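Vanadium-dependent haloperoxidase (Zobellia galactanivorans, PDB 4CIT) probably oxidises iodide with hydrogen peroxide, acting as a bacterial vanadium-dependent iodoperoxidase that binds vanadate in its active site. Local coordinates at residues 242-247 and 350-355; 34-39 and 305-310; 372-377 and 437-442; 56-61 and 201-206; 89-94 and 445-450. All coordinates share one frame; numbering follows the deposited sequence. Where two conformers were deposited one is given.

Interaction 1: residues 242-247 and 350-355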
# COMPACT_ATOMS: atom_id res chain seq x y z
N GLU A 242 18.73 4.01 -22.35
CA GLU A 242 17.49 4.74 -22.20
C GLU A 242 17.42 5.56 -20.88
O GLU A 242 17.13 6.65 -20.91
CB GLU A 242 16.30 3.78 -22.37
CG GLU A 242 15.02 4.58 -22.23
CD GLU A 242 13.70 3.81 -22.20
OE1 GLU A 242 13.69 2.57 -22.03
OE2 GLU A 242 12.62 4.50 -22.30
N VAL A 243 17.68 4.95 -19.72
CA VAL A 243 17.77 5.59 -18.44
C VAL A 243 18.68 6.78 -18.49
O VAL A 243 18.35 7.89 -18.05
CB VAL A 243 18.12 4.61 -17.30
CG1 VAL A 243 18.19 5.40 -15.98
CG2 VAL A 243 17.02 3.57 -17.20
N TYR A 244 19.86 6.53 -19.04
CA TYR A 244 20.94 7.54 -19.12
C TYR A 244 20.48 8.72 -19.94
O TYR A 244 20.54 9.89 -19.50
CB TYR A 244 22.14 6.86 -19.75
CG TYR A 244 23.32 7.79 -19.91
CD1 TYR A 244 24.10 8.12 -18.86
CD2 TYR A 244 23.64 8.29 -21.15
CE1 TYR A 244 25.22 8.96 -18.98
CE2 TYR A 244 24.77 9.10 -21.30
CZ TYR A 244 25.51 9.47 -20.19
OH TYR A 244 26.64 10.27 -20.29
N ASP A 245 19.95 8.43 -21.11
CA ASP A 245 19.50 9.41 -22.11
C ASP A 245 18.27 10.25 -21.66
O ASP A 245 18.20 11.48 -21.83
CB ASP A 245 19.16 8.80 -23.50
CG ASP A 245 20.41 8.29 -24.24
OD1 ASP A 245 21.56 8.68 -23.88
OD2 ASP A 245 20.26 7.50 -25.20
N VAL A 246 17.27 9.58 -21.09
CA VAL A 246 16.16 10.29 -20.50
C VAL A 246 16.60 11.33 -19.49
O VAL A 246 16.06 12.44 -19.44
CB VAL A 246 15.12 9.29 -19.88
CG1 VAL A 246 14.07 9.98 -18.99
CG2 VAL A 246 14.46 8.55 -20.95
N ARG A 247 17.50 10.97 -18.55
CA ARG A 247 17.95 11.88 -17.53
C ARG A 247 18.63 13.06 -18.19
O ARG A 247 18.35 14.23 -17.83
CB ARG A 247 18.91 11.14 -16.56
CG ARG A 247 19.20 11.95 -15.34
CD ARG A 247 20.25 13.01 -15.53
NE ARG A 247 20.14 13.77 -14.25
CZ ARG A 247 19.35 14.81 -13.99
NH1 ARG A 247 18.61 15.39 -14.93
NH2 ARG A 247 19.37 15.33 -12.80
N ASP A 350 31.03 8.87 -14.93
CA ASP A 350 31.15 8.97 -13.47
C ASP A 350 30.52 10.22 -12.86
O ASP A 350 30.46 10.31 -11.59
CB ASP A 350 32.59 8.76 -13.00
CG ASP A 350 33.60 9.77 -13.60
OD1 ASP A 350 33.19 10.74 -14.19
OD2 ASP A 350 34.82 9.60 -13.40
N SER A 351 30.04 11.12 -13.66
CA SER A 351 29.37 12.34 -13.21
C SER A 351 27.80 12.26 -13.25
O SER A 351 27.12 13.17 -12.68
CB SER A 351 29.82 13.51 -14.07
OG SER A 351 29.12 13.49 -15.34
N TRP A 352 27.27 11.22 -13.83
CA TRP A 352 25.81 11.15 -13.99
C TRP A 352 25.12 10.90 -12.67
O TRP A 352 25.62 10.09 -11.84
CB TRP A 352 25.49 10.05 -14.97
CG TRP A 352 24.07 9.90 -15.44
CD1 TRP A 352 23.50 10.44 -16.55
CD2 TRP A 352 23.03 9.15 -14.78
NE1 TRP A 352 22.17 9.96 -16.70
CE2 TRP A 352 21.87 9.20 -15.60
CE3 TRP A 352 22.99 8.38 -13.62
CZ2 TRP A 352 20.74 8.51 -15.31
CZ3 TRP A 352 21.82 7.74 -13.33
CH2 TRP A 352 20.71 7.82 -14.17
N LYS A 353 23.96 11.56 -12.48
CA LYS A 353 23.14 11.34 -11.29
C LYS A 353 21.69 11.22 -11.69
O LYS A 353 21.24 11.96 -12.52
CB LYS A 353 23.25 12.51 -10.34
CG LYS A 353 24.69 12.77 -9.87
CD LYS A 353 25.24 11.61 -9.06
CE LYS A 353 26.70 11.90 -8.60
NZ LYS A 353 26.73 13.25 -7.97
N PRO A 354 20.96 10.33 -11.05
CA PRO A 354 19.56 10.23 -11.31
C PRO A 354 18.81 11.41 -10.76
O PRO A 354 19.28 12.04 -9.82
CB PRO A 354 19.18 8.92 -10.57
CG PRO A 354 20.17 8.80 -9.50
CD PRO A 354 21.45 9.38 -10.07
N VAL A 355 17.63 11.68 -11.30
CA VAL A 355 16.77 12.72 -10.78
C VAL A 355 16.40 12.45 -9.33
O VAL A 355 16.47 13.35 -8.48
CB VAL A 355 15.50 12.90 -11.64
CG1 VAL A 355 14.48 13.76 -10.96
CG2 VAL A 355 15.85 13.61 -12.94
O HOH W 1 20.32 14.77 -10.14
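Arg-247 on helix 235-253 reaches across to the loop 350-355 and uses most of its side chain on the way. Its CB lies 3.4 Å from CZ2 of Trp-352, oblique to the indole. CG stands anti to the backbone N and runs on past the same CZ2. CD turns off there (chi2 -81°) and comes 3.3 Å from Lys-353 O. Arg-247 NE donates to Lys-353 O over 2.7 Å. The oxygen sits in the guanidinium plane and is met nearly along the C=O axis. Arg-247 NH2 donates to a water at 2.9 Å, also at the guanidinium edge, and this water donates to Pro-354 O. NH1 lies against Val-355 CG2, which covers one face of the guanidinium, offset toward its rim. An alanine here would probably leave Lys-353 O without this donor and the water without its link to the helix.

The loop joins helix 340-347 to helix 367-383 in the PAP2 region and leads on to the vanadate residues Pro-359 and Phe-361. The side chain of Pro-354 is itself about 11 Å from a bound vanadate.

Trp-352 makes the second half of the contact. Its NE1 donates to Tyr-244 O at 3.2 Å, in the carbonyl plane and on a lone pair, with a fairly straight N-H...O angle of 159°. The Tyr-244 ring is tilted 25° from the five-membered ring and slid well to one side, with centroids 4.6 Å apart. The Tyr-244 OH is bonded to Asp-349. The Val-243 side chain crosses Trp-352 at about a right angle, with Val-243 CG1 3.9 Å from Trp-352 CH2.

Interaction 2: residues 34-39 and 305-310; sequences INITPE and SDFAKT
Pro-38 and Phe-307 carry most of this contact, and no hydrogen bond crosses it. The apolar part has two pieces. CG2 of Ile-36 lies 3.7 Å from CE2 of Phe-307, and the two side chains run side by side in the same direction. The Ile-36 methyl is placed there by chi1, which sets CG2 anti to the backbone N. The Pro-38 ring makes the other piece, with its CB beside Thr-310.

Several contacts pair carbon with oxygen. Pro-38 CG is 3.5 Å from Ser-305 O, and Pro-38 CB is 3.7 Å from Thr-310 OG1. Thr-37 O lies near the plane of the Phe-307 ring, at its edge, 3.8 Å from CD2.

The contact sets the start of helix 38-55 against the N-capped start of helix 307-335, which leads into the PAP2-family helical region. Helix 108-123 also packs on Ile-36 and Phe-307.

Hydrogen bonds within 305-310 shape the helix start. Asp-306 is the N-cap, and its OD1 accepts from Lys-309 N at 3.0 Å. Asp-306 O takes both Thr-310 N and Thr-310 OG1, the latter at 2.9 Å from above the carbonyl plane. Thr-310 OG1 is also bonded to Arg-301 of helix 288-302.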
# COMPACT_ATOMS: atom_id res chain seq x y z
N ILE A 34 -24.99 7.73 18.55
CA ILE A 34 -23.62 8.11 18.17
C ILE A 34 -23.55 7.91 16.68
O ILE A 34 -23.82 6.79 16.19
CB ILE A 34 -22.56 7.31 18.89
CG1 ILE A 34 -22.60 7.61 20.39
CG2 ILE A 34 -21.15 7.56 18.28
CD1 ILE A 34 -21.78 6.71 21.27
N ASN A 35 -23.25 8.99 15.95
CA ASN A 35 -23.21 8.95 14.47
C ASN A 35 -21.77 8.74 14.06
O ASN A 35 -20.94 9.63 14.27
CB ASN A 35 -23.73 10.24 13.79
CG ASN A 35 -23.75 10.16 12.23
OD1 ASN A 35 -24.04 9.11 11.61
ND2 ASN A 35 -23.36 11.27 11.59
N ILE A 36 -21.49 7.59 13.50
CA ILE A 36 -20.16 7.24 13.07
C ILE A 36 -20.19 7.46 11.57
O ILE A 36 -21.09 7.03 10.89
CB ILE A 36 -19.86 5.77 13.37
CG1 ILE A 36 -19.89 5.50 14.84
CG2 ILE A 36 -18.47 5.40 12.80
CD1 ILE A 36 -18.91 6.29 15.66
N THR A 37 -19.19 8.14 11.03
CA THR A 37 -19.17 8.35 9.59
C THR A 37 -17.85 7.80 8.99
O THR A 37 -16.90 7.47 9.70
CB THR A 37 -19.22 9.83 9.23
OG1 THR A 37 -18.11 10.45 9.88
CG2 THR A 37 -20.63 10.43 9.62
N PRO A 38 -17.81 7.70 7.66
CA PRO A 38 -16.57 7.17 7.05
C PRO A 38 -15.40 8.07 7.36
O PRO A 38 -14.23 7.59 7.43
CB PRO A 38 -16.85 7.22 5.54
CG PRO A 38 -18.32 7.52 5.38
CD PRO A 38 -18.92 7.86 6.70
N GLU A 39 -15.67 9.34 7.63
CA GLU A 39 -14.52 10.23 7.96
C GLU A 39 -13.78 9.85 9.27
O GLU A 39 -12.62 10.22 9.42
CB GLU A 39 -14.93 11.69 7.88
CG GLU A 39 -15.33 12.12 6.43
CD GLU A 39 -16.78 11.87 5.95
OE1 GLU A 39 -17.66 11.15 6.54
OE2 GLU A 39 -17.07 12.45 4.89
N SER A 305 -19.60 7.74 -0.59
CA SER A 305 -19.80 6.35 -0.22
C SER A 305 -20.02 6.26 1.29
O SER A 305 -19.35 6.98 2.08
CB SER A 305 -18.52 5.57 -0.53
OG SER A 305 -18.32 5.53 -1.95
N ASP A 306 -21.00 5.43 1.66
CA ASP A 306 -21.34 5.28 3.06
C ASP A 306 -20.23 4.47 3.84
O ASP A 306 -19.22 4.07 3.28
CB ASP A 306 -22.77 4.76 3.25
CG ASP A 306 -22.95 3.32 2.85
OD1 ASP A 306 -21.97 2.58 2.64
OD2 ASP A 306 -24.15 2.88 2.73
N PHE A 307 -20.40 4.30 5.13
CA PHE A 307 -19.39 3.65 5.95
C PHE A 307 -19.02 2.29 5.39
O PHE A 307 -17.82 1.93 5.28
CB PHE A 307 -19.89 3.50 7.38
CG PHE A 307 -18.81 3.03 8.32
CD1 PHE A 307 -18.60 1.64 8.56
CD2 PHE A 307 -17.99 3.93 9.00
CE1 PHE A 307 -17.65 1.21 9.45
CE2 PHE A 307 -17.06 3.50 9.92
CZ PHE A 307 -16.81 2.15 10.08
N ALA A 308 -20.02 1.44 5.15
CA ALA A 308 -19.78 0.09 4.66
C ALA A 308 -19.14 0.02 3.28
O ALA A 308 -18.23 -0.78 3.11
CB ALA A 308 -21.04 -0.78 4.69
N LYS A 309 -19.57 0.87 2.35
CA LYS A 309 -19.01 0.89 1.00
C LYS A 309 -17.56 1.41 1.06
O LYS A 309 -16.68 0.87 0.42
CB LYS A 309 -19.83 1.76 0.10
CG LYS A 309 -19.30 2.01 -1.30
CD LYS A 309 -19.16 0.77 -2.08
CE LYS A 309 -18.84 1.14 -3.56
NZ LYS A 309 -19.93 1.87 -4.28
N THR A 310 -17.36 2.39 1.87
CA THR A 310 -15.96 2.92 2.09
C THR A 310 -15.05 1.82 2.59
O THR A 310 -13.93 1.63 2.09
CB THR A 310 -15.95 4.11 3.05
OG1 THR A 310 -16.70 5.15 2.48
CG2 THR A 310 -14.51 4.64 3.32

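Interaction 3: residues 372-377 and 437-442; sequences SGAASV and RDLGTF
Ala-374 packs on Gly-440, and Gly-373 on Arg-437, in a close helix-helix contact built on small residues, between helix 367-383 and helix 426-446. The two short helical segments run in roughly the same direction, with a crossing angle of -37°, and their axes approach to 7.1 Å. The CA atoms of Ala-374 and Gly-440 are 4.2 Å apart. A CB on Gly-440 would clash with Ala-374 O, and one on Gly-373 would be tight against Arg-437 N, which is consistent with glycine at both places.

Val-377 fills the next turn with both of its methyls. CG1 is anti to the backbone N (chi1 165°) and rests 3.5 Å from Gly-440 C. Val-377 CG2 lies 3.8 Å from Arg-437 CA. The Arg-437 side chain crosses that of Val-377 at a slant, and its CG is 3.7 Å from Gly-373 O. Its guanidinium continues to a salt bridge with Asp-412 in the conformer described. Thr-441 OG1 donates to Arg-437 O over 2.8 Å. Thr-441 N reaches the same oxygen from the opposite face of its carbonyl plane. On the other flank Ala-374 CB faces Leu-439 CD2.

Both helices belong to the PAP2-type helical core. The vanadate residues Gly-367 and His-368 begin the first helix, and His-424 lies just before the second, as in vanadium haloperoxidases.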
# COMPACT_ATOMS: atom_id res chain seq x y z
N SER A 372 0.88 0.01 -7.88
CA SER A 372 -0.08 0.84 -8.62
C SER A 372 -0.91 0.05 -9.55
O SER A 372 -2.11 0.33 -9.72
CB SER A 372 0.68 1.89 -9.45
OG SER A 372 1.34 2.71 -8.52
N GLY A 373 -0.32 -0.95 -10.20
CA GLY A 373 -1.05 -1.86 -11.06
C GLY A 373 -2.18 -2.56 -10.32
O GLY A 373 -3.33 -2.64 -10.78
N ALA A 374 -1.85 -3.10 -9.20
CA ALA A 374 -2.82 -3.81 -8.37
C ALA A 374 -3.88 -2.86 -7.84
O ALA A 374 -5.12 -3.22 -7.87
CB ALA A 374 -2.13 -4.53 -7.24
N ALA A 375 -3.45 -1.77 -7.23
CA ALA A 375 -4.39 -0.86 -6.64
C ALA A 375 -5.37 -0.31 -7.72
O ALA A 375 -6.56 -0.10 -7.45
CB ALA A 375 -3.67 0.25 -5.94
N SER A 376 -4.85 0.09 -8.86
CA SER A 376 -5.63 0.54 -9.99
C SER A 376 -6.76 -0.41 -10.44
O SER A 376 -7.94 -0.02 -10.75
CB SER A 376 -4.71 0.69 -11.17
OG SER A 376 -5.39 1.41 -12.19
N VAL A 377 -6.40 -1.66 -10.54
CA VAL A 377 -7.37 -2.71 -10.89
C VAL A 377 -8.49 -2.81 -9.88
O VAL A 377 -9.67 -2.84 -10.21
CB VAL A 377 -6.68 -4.07 -11.09
CG1 VAL A 377 -7.69 -5.19 -11.09
CG2 VAL A 377 -5.91 -4.05 -12.41
N ARG A 437 -1.24 -5.69 -12.30
CA ARG A 437 -2.57 -5.77 -12.90
C ARG A 437 -3.04 -7.25 -12.89
O ARG A 437 -4.20 -7.56 -12.49
CB ARG A 437 -2.61 -5.10 -14.33
CG ARG A 437 -2.57 -3.53 -14.33
CD ARG A 437 -2.47 -2.86 -15.75
NE ARG A 437 -2.47 -1.39 -15.61
CZ ARG A 437 -1.88 -0.46 -16.38
NH1 ARG A 437 -1.21 -0.76 -17.47
NH2 ARG A 437 -1.95 0.82 -16.01
N ASP A 438 -2.14 -8.18 -13.18
CA ASP A 438 -2.48 -9.60 -13.13
C ASP A 438 -2.85 -10.02 -11.70
O ASP A 438 -3.87 -10.80 -11.49
CB ASP A 438 -1.43 -10.49 -13.71
CG ASP A 438 -1.28 -10.38 -15.25
OD1 ASP A 438 -2.14 -9.74 -15.87
OD2 ASP A 438 -0.27 -10.95 -15.77
N LEU A 439 -2.05 -9.60 -10.73
CA LEU A 439 -2.31 -9.92 -9.33
C LEU A 439 -3.65 -9.29 -8.85
O LEU A 439 -4.45 -9.93 -8.18
CB LEU A 439 -1.12 -9.50 -8.47
CG LEU A 439 -1.20 -9.84 -6.97
CD1 LEU A 439 0.23 -9.98 -6.40
CD2 LEU A 439 -1.93 -8.74 -6.23
N GLY A 440 -3.90 -8.05 -9.21
CA GLY A 440 -5.06 -7.32 -8.75
C GLY A 440 -6.30 -7.95 -9.39
O GLY A 440 -7.32 -8.09 -8.67
N THR A 441 -6.20 -8.41 -10.66
CA THR A 441 -7.27 -9.17 -11.33
C THR A 441 -7.62 -10.45 -10.61
O THR A 441 -8.81 -10.78 -10.39
CB THR A 441 -6.95 -9.39 -12.84
OG1 THR A 441 -6.79 -8.06 -13.42
CG2 THR A 441 -8.07 -10.16 -13.58
N PHE A 442 -6.59 -11.18 -10.21
CA PHE A 442 -6.81 -12.40 -9.45
C PHE A 442 -7.56 -12.09 -8.11
O PHE A 442 -8.49 -12.83 -7.71
CB PHE A 442 -5.45 -13.04 -9.18
CG PHE A 442 -5.46 -14.18 -8.20
CD1 PHE A 442 -5.89 -15.49 -8.58
CD2 PHE A 442 -5.02 -13.97 -6.95
CE1 PHE A 442 -5.99 -16.53 -7.65
CE2 PHE A 442 -5.01 -15.02 -6.04
CZ PHE A 442 -5.50 -16.27 -6.38

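Interaction 4: residues 56-61 and 201-206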
# COMPACT_ATOMS: atom_id res chain seq x y z
N ILE A 56 9.41 5.46 10.74
CA ILE A 56 10.26 5.05 9.60
C ILE A 56 10.00 3.59 9.19
O ILE A 56 10.87 2.75 9.06
CB ILE A 56 11.74 5.41 9.78
CG1 ILE A 56 11.85 6.76 10.55
CG2 ILE A 56 12.37 5.55 8.41
CD1 ILE A 56 13.26 7.24 10.75
N PHE A 57 8.75 3.37 8.87
CA PHE A 57 8.35 2.12 8.22
C PHE A 57 8.70 2.09 6.75
O PHE A 57 8.44 3.01 6.00
CB PHE A 57 6.90 1.83 8.51
CG PHE A 57 6.67 1.32 9.91
CD1 PHE A 57 6.98 0.02 10.23
CD2 PHE A 57 6.21 2.15 10.93
CE1 PHE A 57 6.85 -0.49 11.54
CE2 PHE A 57 6.05 1.67 12.20
CZ PHE A 57 6.35 0.35 12.52
N SER A 58 9.12 0.94 6.27
CA SER A 58 9.45 0.77 4.85
C SER A 58 8.19 0.49 3.98
O SER A 58 7.15 0.11 4.52
CB SER A 58 10.39 -0.42 4.67
OG SER A 58 9.74 -1.65 5.01
N PRO A 59 8.30 0.62 2.64
CA PRO A 59 7.10 0.40 1.80
C PRO A 59 6.37 -0.93 1.97
O PRO A 59 5.13 -0.94 2.20
CB PRO A 59 7.58 0.66 0.37
CG PRO A 59 8.70 1.65 0.57
CD PRO A 59 9.37 1.27 1.88
N PRO A 60 7.08 -2.05 1.99
CA PRO A 60 6.33 -3.28 2.19
C PRO A 60 5.68 -3.42 3.58
O PRO A 60 4.54 -3.90 3.68
CB PRO A 60 7.39 -4.42 2.02
CG PRO A 60 8.72 -3.72 1.88
CD PRO A 60 8.52 -2.26 1.69
N VAL A 61 6.38 -3.00 4.62
CA VAL A 61 5.87 -3.12 6.01
C VAL A 61 4.61 -2.21 6.19
O VAL A 61 3.63 -2.62 6.85
CB VAL A 61 6.95 -2.77 7.07
CG1 VAL A 61 6.34 -2.74 8.45
CG2 VAL A 61 8.04 -3.82 7.00
N GLY A 201 19.87 -3.92 1.74
CA GLY A 201 18.59 -4.09 1.08
C GLY A 201 17.44 -4.22 2.08
O GLY A 201 17.49 -5.01 3.04
N ILE A 202 16.36 -3.51 1.82
CA ILE A 202 15.15 -3.59 2.67
C ILE A 202 14.41 -4.87 2.50
O ILE A 202 14.07 -5.29 1.39
CB ILE A 202 14.16 -2.44 2.31
CG1 ILE A 202 14.90 -1.11 2.51
CG2 ILE A 202 12.83 -2.53 3.02
CD1 ILE A 202 15.34 -0.73 3.89
N GLU A 203 14.08 -5.49 3.63
CA GLU A 203 13.12 -6.63 3.66
C GLU A 203 13.38 -7.82 2.67
O GLU A 203 12.53 -8.24 1.95
CB GLU A 203 11.64 -6.18 3.65
CG GLU A 203 11.22 -5.31 4.82
CD GLU A 203 11.26 -6.00 6.20
OE1 GLU A 203 11.26 -7.28 6.33
OE2 GLU A 203 11.24 -5.27 7.20
N PRO A 204 14.56 -8.39 2.74
CA PRO A 204 14.96 -9.47 1.84
C PRO A 204 14.03 -10.65 1.91
O PRO A 204 13.89 -11.44 0.97
CB PRO A 204 16.41 -9.73 2.27
CG PRO A 204 16.48 -9.21 3.74
CD PRO A 204 15.62 -8.00 3.71
N HIS A 205 13.46 -10.86 3.11
CA HIS A 205 12.53 -11.94 3.35
C HIS A 205 11.09 -11.58 3.38
O HIS A 205 10.29 -12.33 3.95
CB HIS A 205 12.91 -12.68 4.71
CG HIS A 205 14.34 -13.14 4.70
ND1 HIS A 205 14.78 -14.10 3.82
CD2 HIS A 205 15.43 -12.72 5.39
CE1 HIS A 205 16.08 -14.31 4.02
NE2 HIS A 205 16.49 -13.51 4.98
N TRP A 206 10.67 -10.50 2.73
CA TRP A 206 9.24 -10.18 2.69
C TRP A 206 8.47 -11.27 1.99
O TRP A 206 7.30 -11.49 2.34
CB TRP A 206 8.99 -8.83 2.05
CG TRP A 206 7.73 -8.20 2.44
CD1 TRP A 206 6.61 -8.03 1.67
CD2 TRP A 206 7.39 -7.80 3.76
NE1 TRP A 206 5.59 -7.47 2.44
CE2 TRP A 206 6.04 -7.37 3.74
CE3 TRP A 206 8.10 -7.80 5.01
CZ2 TRP A 206 5.42 -6.89 4.88
CZ3 TRP A 206 7.46 -7.34 6.14
CH2 TRP A 206 6.12 -6.94 6.08
O HOH W 2 11.44 -2.66 6.84
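Glu-203 OE2 accepts from a water 2.6 Å away, and the same water lies 2.7 Å from Ser-58 OG, so it bridges the two residues. Ser-58 is the N-cap of helix 59-80, and its OG stands between the backbone N and the carbonyl carbon (chi1 66°). Glu-203 OE1 forms a salt bridge with Arg-176.

Most of the remaining contact is made by carbon atoms. Ile-202 CG2 touches Ser-58 CB at 3.6 Å. Pro-60 CB sits over the five-membered ring of Trp-206 in a CH-pi contact, 3.5 Å from the centroid and only 6° off the ring normal. Val-61 N lies over that face too, further from the plane. The Val-61 side chain crosses Trp-206 at about a right angle, with Val-61 CG2 3.7 Å from Trp-206 CZ3. An alanine in place of Trp-206 would probably open a gap where Pro-60 CB loses its CH-pi partner and Val-61 CG2 its contact with the indole.

The Pro-60 side chain is about 8 Å from a vanadate, and the Ile-202 backbone is hydrogen-bonded to Pro-360, between the vanadate residues Pro-359 and Phe-361. The start of helix 59-80 lies between the 201-206 loop and helix 307-335. That helix presents Trp-329 to Pro-60 and Ile-326 to Trp-206, while Tyr-172 of helix 172-175 touches both Val-61 and Trp-206.

Interaction 5: residues 89-94 and 445-450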
# COMPACT_ATOMS: atom_id res chain seq x y z
N GLY A 89 -12.66 -17.63 5.57
CA GLY A 89 -12.70 -18.63 4.62
C GLY A 89 -12.16 -18.20 3.25
O GLY A 89 -12.02 -19.04 2.33
N GLN A 90 -11.97 -16.89 3.08
CA GLN A 90 -11.49 -16.33 1.80
C GLN A 90 -10.02 -15.85 1.88
O GLN A 90 -9.27 -15.96 0.89
CB GLN A 90 -12.39 -15.19 1.36
CG GLN A 90 -13.89 -15.50 1.27
CD GLN A 90 -14.63 -14.46 0.44
OE1 GLN A 90 -15.54 -13.68 0.88
NE2 GLN A 90 -14.30 -14.47 -0.80
N LEU A 91 -9.62 -15.31 3.00
CA LEU A 91 -8.24 -14.92 3.22
C LEU A 91 -7.51 -16.05 3.92
O LEU A 91 -8.11 -16.72 4.81
CB LEU A 91 -8.13 -13.63 4.06
CG LEU A 91 -8.84 -12.39 3.60
CD1 LEU A 91 -8.58 -11.14 4.40
CD2 LEU A 91 -8.48 -12.15 2.18
N ASN A 92 -6.21 -16.25 3.62
CA ASN A 92 -5.48 -17.38 4.20
C ASN A 92 -5.44 -17.44 5.71
O ASN A 92 -4.96 -16.53 6.32
CB ASN A 92 -4.03 -17.35 3.63
CG ASN A 92 -4.01 -17.58 2.07
OD1 ASN A 92 -4.84 -18.35 1.53
ND2 ASN A 92 -3.04 -17.01 1.40
N GLY A 93 -5.98 -18.51 6.30
CA GLY A 93 -5.98 -18.70 7.76
C GLY A 93 -7.13 -18.00 8.56
O GLY A 93 -7.14 -18.13 9.75
N LEU A 94 -7.93 -17.19 7.95
CA LEU A 94 -8.88 -16.35 8.66
C LEU A 94 -10.17 -17.14 8.88
O LEU A 94 -10.80 -17.64 7.94
CB LEU A 94 -9.21 -15.14 7.85
CG LEU A 94 -10.24 -14.21 8.53
CD1 LEU A 94 -9.77 -13.73 9.87
CD2 LEU A 94 -10.58 -13.07 7.58
N ASN A 445 -11.15 -11.29 -8.65
CA ASN A 445 -11.90 -12.45 -9.16
C ASN A 445 -12.04 -13.44 -8.06
O ASN A 445 -12.97 -14.30 -8.17
CB ASN A 445 -11.19 -13.08 -10.38
CG ASN A 445 -11.41 -12.30 -11.65
OD1 ASN A 445 -12.41 -11.63 -11.80
ND2 ASN A 445 -10.47 -12.39 -12.58
N LYS A 446 -11.14 -13.44 -7.08
CA LYS A 446 -11.20 -14.43 -6.01
C LYS A 446 -12.12 -13.96 -4.88
O LYS A 446 -12.97 -14.75 -4.46
CB LYS A 446 -9.81 -14.82 -5.53
CG LYS A 446 -9.85 -15.86 -4.41
CD LYS A 446 -8.48 -16.33 -4.11
CE LYS A 446 -8.42 -16.99 -2.74
NZ LYS A 446 -7.08 -17.59 -2.43
N LEU A 447 -11.99 -12.71 -4.39
CA LEU A 447 -12.73 -12.23 -3.22
C LEU A 447 -14.20 -11.89 -3.54
O LEU A 447 -14.49 -11.05 -4.40
CB LEU A 447 -12.08 -11.01 -2.52
CG LEU A 447 -10.64 -11.27 -2.05
CD1 LEU A 447 -10.12 -10.01 -1.32
CD2 LEU A 447 -10.55 -12.51 -1.17
N HIS A 448 -15.11 -12.56 -2.90
CA HIS A 448 -16.55 -12.23 -3.06
C HIS A 448 -16.99 -11.53 -1.85
O HIS A 448 -17.28 -12.16 -0.81
CB HIS A 448 -17.32 -13.49 -3.28
CG HIS A 448 -18.76 -13.28 -3.62
ND1 HIS A 448 -19.71 -14.28 -3.45
CD2 HIS A 448 -19.43 -12.20 -4.11
CE1 HIS A 448 -20.90 -13.82 -3.78
NE2 HIS A 448 -20.75 -12.58 -4.21
N MET A 449 -17.04 -10.23 -1.92
CA MET A 449 -17.43 -9.39 -0.80
C MET A 449 -18.81 -8.79 -0.97
O MET A 449 -19.62 -8.85 -0.09
CB MET A 449 -16.32 -8.35 -0.52
CG MET A 449 -14.95 -8.99 -0.20
SD MET A 449 -13.44 -7.83 -0.23
CE MET A 449 -13.89 -6.60 0.89
N LEU A 450 -19.03 -8.07 -2.06
CA LEU A 450 -20.29 -7.41 -2.32
C LEU A 450 -21.31 -8.42 -2.81
O LEU A 450 -21.10 -9.13 -3.81
CB LEU A 450 -20.13 -6.30 -3.31
CG LEU A 450 -21.45 -5.58 -3.67
CD1 LEU A 450 -22.07 -4.78 -2.52
CD2 LEU A 450 -21.17 -4.70 -4.83
O HOH W 3 -7.31 -17.72 0.48
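Gln-90 and Leu-447 both set CG anti to their carbonyl carbon, with chi1 of -54° and -58°, and this brings their side chains together. Gln-90 CB lies 4.1 Å from Leu-447 CD2. The same Leu-447 methyl meets Leu-91 CD2 at 4.0 Å, where the two leucines cross at about a right angle. Beyond CG the Gln-90 chain is extended, and its amide ends beside the backbone of His-448. The turn of that amide is doubtful.

Lys-446 is extended along its whole length and passes Gln-90 O with its CE at 3.9 Å. Its NZ donates to a water at 2.9 Å. That water also lies 2.7 Å from Gln-90 O and 2.8 Å from Asn-92 OD1, though it cannot donate to every acceptor near it at once. NZ donates to Val-213 O as well.

Residues 91-94 form a type II beta turn, and Gly-93 takes the positive phi in it. Asn-92 ND2 is bonded to Pro-211 O and Leu-214 O. The contact joins the loop between helix 59-80 and helix 108-123 to the last residue of helix 426-446 and the segment that follows it. Leu-91 also packs on Val-71 of helix 59-80 and Trp-166 of helix 146-167, and Met-449 on Phe-312 of helix 307-335.

Interactions 1, 3 and 4 lie around the vanadate site. Interaction 4 is nearest, with the Pro-60 side chain about 8 Å from a vanadate, followed by Pro-354 of interaction 1 at about 11 Å and Gly-373 of interaction 3 at about 12 Å. Interactions 2 and 5 lie toward the sodium ion, which is about 13 Å from the Phe-307 side chain and about 10 Å from that of Gln-90. Their nearest atoms are about 6 Å apart. Interactions 3 and 5 share helix 426-446, and their centres are 16 Å apart. Interactions 1 and 2 are on opposite sides of the chain's centre, with centres 47 Å apart. Interaction 4 is nested in the chain loop closed by interaction 2.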